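Local coordinates for protein haloacid dehalogenase-like hydrolase (PDB 2RBK) that probably acts as a magnesium-dependent phosphatase of the haloacid dehalogenase superfamily, holding a vanadate ligand beside the metal in its active site, at residues G36-I41 with R197-K202. Sequence-based numbering, arbitrary orientation.
Sequences GLKIFI and RHFGIK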
ATOM      1  N   GLY A  36      17.050  -1.277 -17.281  1.00  9.80           N
ATOM      2  CA  GLY A  36      17.584  -1.924 -16.108  1.00 10.31           C
ATOM      3  C   GLY A  36      17.090  -1.348 -14.808  1.00  9.00           C
ATOM      4  O   GLY A  36      17.592  -1.756 -13.774  1.00  9.43           O
ATOM      5  N   LEU A  37      16.099  -0.471 -14.782  1.00  8.62           N
ATOM      6  CA  LEU A  37      15.491  -0.087 -13.541  1.00  8.37           C
ATOM      7  C   LEU A  37      14.870  -1.306 -12.883  1.00  8.43           C
ATOM      8  O   LEU A  37      14.257  -2.126 -13.567  1.00  9.72           O
ATOM      9  CB  LEU A  37      14.402   0.973 -13.703  1.00  9.42           C
ATOM     10  CG  LEU A  37      14.802   2.412 -13.902  1.00 10.47           C
ATOM     11  CD1 LEU A  37      15.497   2.942 -12.614  1.00 11.36           C
ATOM     12  CD2 LEU A  37      15.646   2.655 -15.138  1.00 11.39           C
ATOM     13  N   LYS A  38      14.989  -1.407 -11.568  1.00  9.08           N
ATOM     14  CA  LYS A  38      14.218  -2.363 -10.807  1.00  9.43           C
ATOM     15  C   LYS A  38      12.888  -1.678 -10.443  1.00 10.17           C
ATOM     16  O   LYS A  38      12.864  -0.535 -10.015  1.00 11.75           O
ATOM     17  CB  LYS A  38      14.950  -2.841  -9.572  1.00 10.40           C
ATOM     18  CG  LYS A  38      16.276  -3.478  -9.852  1.00 11.07           C
ATOM     19  CD  LYS A  38      16.348  -4.520 -10.887  1.00 12.78           C
ATOM     20  CE  LYS A  38      17.711  -5.184 -10.882  1.00 13.23           C
ATOM     21  NZ  LYS A  38      17.857  -6.085 -11.990  1.00 15.24           N
ATOM     22  N   ILE A  39      11.791  -2.425 -10.625  1.00  8.66           N
ATOM     23  CA  ILE A  39      10.452  -1.899 -10.477  1.00  8.68           C
ATOM     24  C   ILE A  39       9.724  -2.648  -9.370  1.00  8.35           C
ATOM     25  O   ILE A  39       9.578  -3.889  -9.433  1.00  9.02           O
ATOM     26  CB  ILE A  39       9.680  -2.042 -11.799  1.00  9.73           C
ATOM     27  CG1 ILE A  39      10.339  -1.205 -12.905  1.00 11.68           C
ATOM     28  CG2 ILE A  39       8.205  -1.727 -11.593  1.00 10.99           C
ATOM     29  CD1 ILE A  39       9.777  -1.411 -14.272  1.00 13.01           C
ATOM     30  N   PHE A  40       9.346  -1.940  -8.329  1.00  8.03           N
ATOM     31  CA  PHE A  40       8.759  -2.539  -7.143  1.00  8.23           C
ATOM     32  C   PHE A  40       7.407  -1.942  -6.894  1.00  7.68           C
ATOM     33  O   PHE A  40       7.129  -0.749  -7.089  1.00  9.00           O
ATOM     34  CB  PHE A  40       9.642  -2.260  -5.932  1.00  8.53           C
ATOM     35  CG  PHE A  40      11.033  -2.822  -6.115  1.00  8.46           C
ATOM     36  CD1 PHE A  40      12.116  -2.001  -6.355  1.00  8.53           C
ATOM     37  CD2 PHE A  40      11.201  -4.200  -6.097  1.00  9.37           C
ATOM     38  CE1 PHE A  40      13.381  -2.593  -6.543  1.00  8.84           C
ATOM     39  CE2 PHE A  40      12.454  -4.777  -6.293  1.00  9.10           C
ATOM     40  CZ  PHE A  40      13.540  -3.959  -6.549  1.00  8.89           C
ATOM     41  N   ILE A  41       6.510  -2.787  -6.397  1.00  8.07           N
ATOM     42  CA  ILE A  41       5.208  -2.388  -5.875  1.00  8.34           C
ATOM     43  C   ILE A  41       5.322  -2.061  -4.418  1.00  8.11           C
ATOM     44  O   ILE A  41       6.035  -2.779  -3.698  1.00  9.05           O
ATOM     45  CB  ILE A  41       4.203  -3.532  -6.126  1.00  9.00           C
ATOM     46  CG1 ILE A  41       4.044  -3.795  -7.636  1.00  9.57           C
ATOM     47  CG2 ILE A  41       2.869  -3.284  -5.441  1.00 10.79           C
ATOM     48  CD1 ILE A  41       3.547  -2.610  -8.415  1.00 11.42           C
ATOM     49  N   ARG A 197      18.139  -3.332   0.558  1.00 10.92           N
ATOM     50  CA  ARG A 197      19.103  -4.228   1.264  1.00 11.87           C
ATOM     51  C   ARG A 197      19.294  -5.465   0.436  1.00 12.01           C
ATOM     52  O   ARG A 197      20.419  -5.945   0.237  1.00 12.92           O
ATOM     53  CB  ARG A 197      18.552  -4.567   2.665  1.00 13.04           C
ATOM     54  CG  ARG A 197      19.283  -5.587   3.493  1.00 13.25           C
ATOM     55  CD  ARG A 197      18.613  -6.033   4.780  1.00 12.31           C
ATOM     56  NE  ARG A 197      17.327  -6.702   4.533  1.00 13.65           N
ATOM     57  CZ  ARG A 197      17.191  -7.898   4.074  1.00 13.51           C
ATOM     58  NH1 ARG A 197      18.284  -8.616   3.805  1.00 17.81           N
ATOM     59  NH2 ARG A 197      15.964  -8.434   3.864  1.00 17.77           N
ATOM     60  N   HIS A 198      18.202  -6.071  -0.077  1.00 12.11           N
ATOM     61  CA  HIS A 198      18.310  -7.307  -0.835  1.00 11.77           C
ATOM     62  C   HIS A 198      19.078  -7.146  -2.143  1.00 12.26           C
ATOM     63  O   HIS A 198      19.822  -8.045  -2.571  1.00 13.93           O
ATOM     64  CB  HIS A 198      16.875  -7.797  -1.083  1.00 13.11           C
ATOM     65  CG  HIS A 198      16.796  -9.081  -1.792  1.00 12.92           C
ATOM     66  ND1 HIS A 198      16.952 -10.284  -1.145  1.00 13.86           N
ATOM     67  CD2 HIS A 198      16.545  -9.394  -3.097  1.00 14.87           C
ATOM     68  CE1 HIS A 198      16.803 -11.241  -2.025  1.00 15.45           C
ATOM     69  NE2 HIS A 198      16.570 -10.756  -3.217  1.00 15.14           N
ATOM     70  N   PHE A 199      18.895  -6.009  -2.814  1.00 11.57           N
ATOM     71  CA  PHE A 199      19.485  -5.763  -4.107  1.00 12.16           C
ATOM     72  C   PHE A 199      20.818  -5.003  -4.041  1.00 12.48           C
ATOM     73  O   PHE A 199      21.447  -4.832  -5.065  1.00 14.32           O
ATOM     74  CB  PHE A 199      18.547  -4.996  -5.043  1.00 12.00           C
ATOM     75  CG  PHE A 199      17.435  -5.863  -5.599  1.00 11.56           C
ATOM     76  CD1 PHE A 199      16.227  -6.059  -4.938  1.00 11.38           C
ATOM     77  CD2 PHE A 199      17.624  -6.493  -6.809  1.00 14.13           C
ATOM     78  CE1 PHE A 199      15.263  -6.877  -5.492  1.00 11.73           C
ATOM     79  CE2 PHE A 199      16.637  -7.340  -7.347  1.00 16.43           C
ATOM     80  CZ  PHE A 199      15.463  -7.485  -6.663  1.00 12.81           C
ATOM     81  N   GLY A 200      21.290  -4.574  -2.916  1.00 11.66           N
ATOM     82  CA  GLY A 200      22.531  -3.787  -2.850  1.00 12.28           C
ATOM     83  C   GLY A 200      22.373  -2.371  -3.409  1.00 10.60           C
ATOM     84  O   GLY A 200      23.403  -1.763  -3.801  1.00 12.17           O
ATOM     85  N   ILE A 201      21.170  -1.871  -3.460  1.00 10.32           N
ATOM     86  CA  ILE A 201      20.877  -0.521  -3.947  1.00  9.87           C
ATOM     87  C   ILE A 201      20.964   0.452  -2.794  1.00  9.42           C
ATOM     88  O   ILE A 201      20.549   0.114  -1.696  1.00 10.72           O
ATOM     89  CB  ILE A 201      19.527  -0.529  -4.677  1.00 10.03           C
ATOM     90  CG1 ILE A 201      19.627  -1.368  -5.945  1.00 10.87           C
ATOM     91  CG2 ILE A 201      19.011   0.865  -4.965  1.00 10.13           C
ATOM     92  CD1 ILE A 201      18.326  -1.609  -6.692  1.00 11.95           C
ATOM     93  N   LYS A 202      21.506   1.651  -3.041  1.00  9.92           N
ATOM     94  CA  LYS A 202      21.573   2.644  -2.016  1.00 10.02           C
ATOM     95  C   LYS A 202      20.310   3.495  -1.977  1.00  9.43           C
ATOM     96  O   LYS A 202      19.644   3.677  -3.001  1.00  9.66           O
ATOM     97  CB  LYS A 202      22.772   3.582  -2.223  1.00 11.09           C
ATOM     98  CG  LYS A 202      24.120   2.914  -2.268  1.00 13.72           C
ATOM     99  CD  LYS A 202      24.454   2.171  -1.033  1.00 17.61           C
ATOM    100  CE  LYS A 202      24.634   2.788   0.285  1.00 21.64           C
ATOM    101  NZ  LYS A 202      25.418   1.778   1.132  1.00 27.94           N
TER
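Phe40 and Phe199 each carry CG anti to their own carbonyl carbon, Phe40 at chi1 -60° and Phe199 at -75°, which extends the two rings toward one another from opposite directions. The contact belongs to the Rossmann-like core of the haloacid dehalogenase fold: strand 38-42 lies next to strand 4-7 in the central sheet, and helix 188-199 ends over one side of it. Evidence for how the rings meet comes from their outer carbons. Phe40 CZ stands over one face of the Phe199 ring, 3.5 Å from Phe199 CE1, while that same CE1 lies at the edge of the Phe40 ring, near its plane. With the planes inclined at 59° and the centroids 5.3 Å apart, the rings meet at a slant. No hydrogen bond joins the two segments, so van der Waals contact carries the interface, and 172 Å² is buried, both sides summed. Phe40 is buried, with Phe6, Ala4 and Ile195 also against it, whereas Phe199 remains partly exposed. A serine in place of Phe199 would probably leave the CZ end of Phe40 without its aromatic cover and the aliphatic chain of Lys38 with less to lie against. Gly200, at positive phi, turns the chain out of the helix, and Ile201 follows with its side chain directed back to the sheet, where it also touches Ala4. The active site lies further off: the Phe40 side chain is about 12 Å from the bound vanadate. Lys38 completes the contact through its methylenes: CE lies 4.3 Å from Phe199 CE2, and CG comes within 4.2 Å of Ile201 CD1.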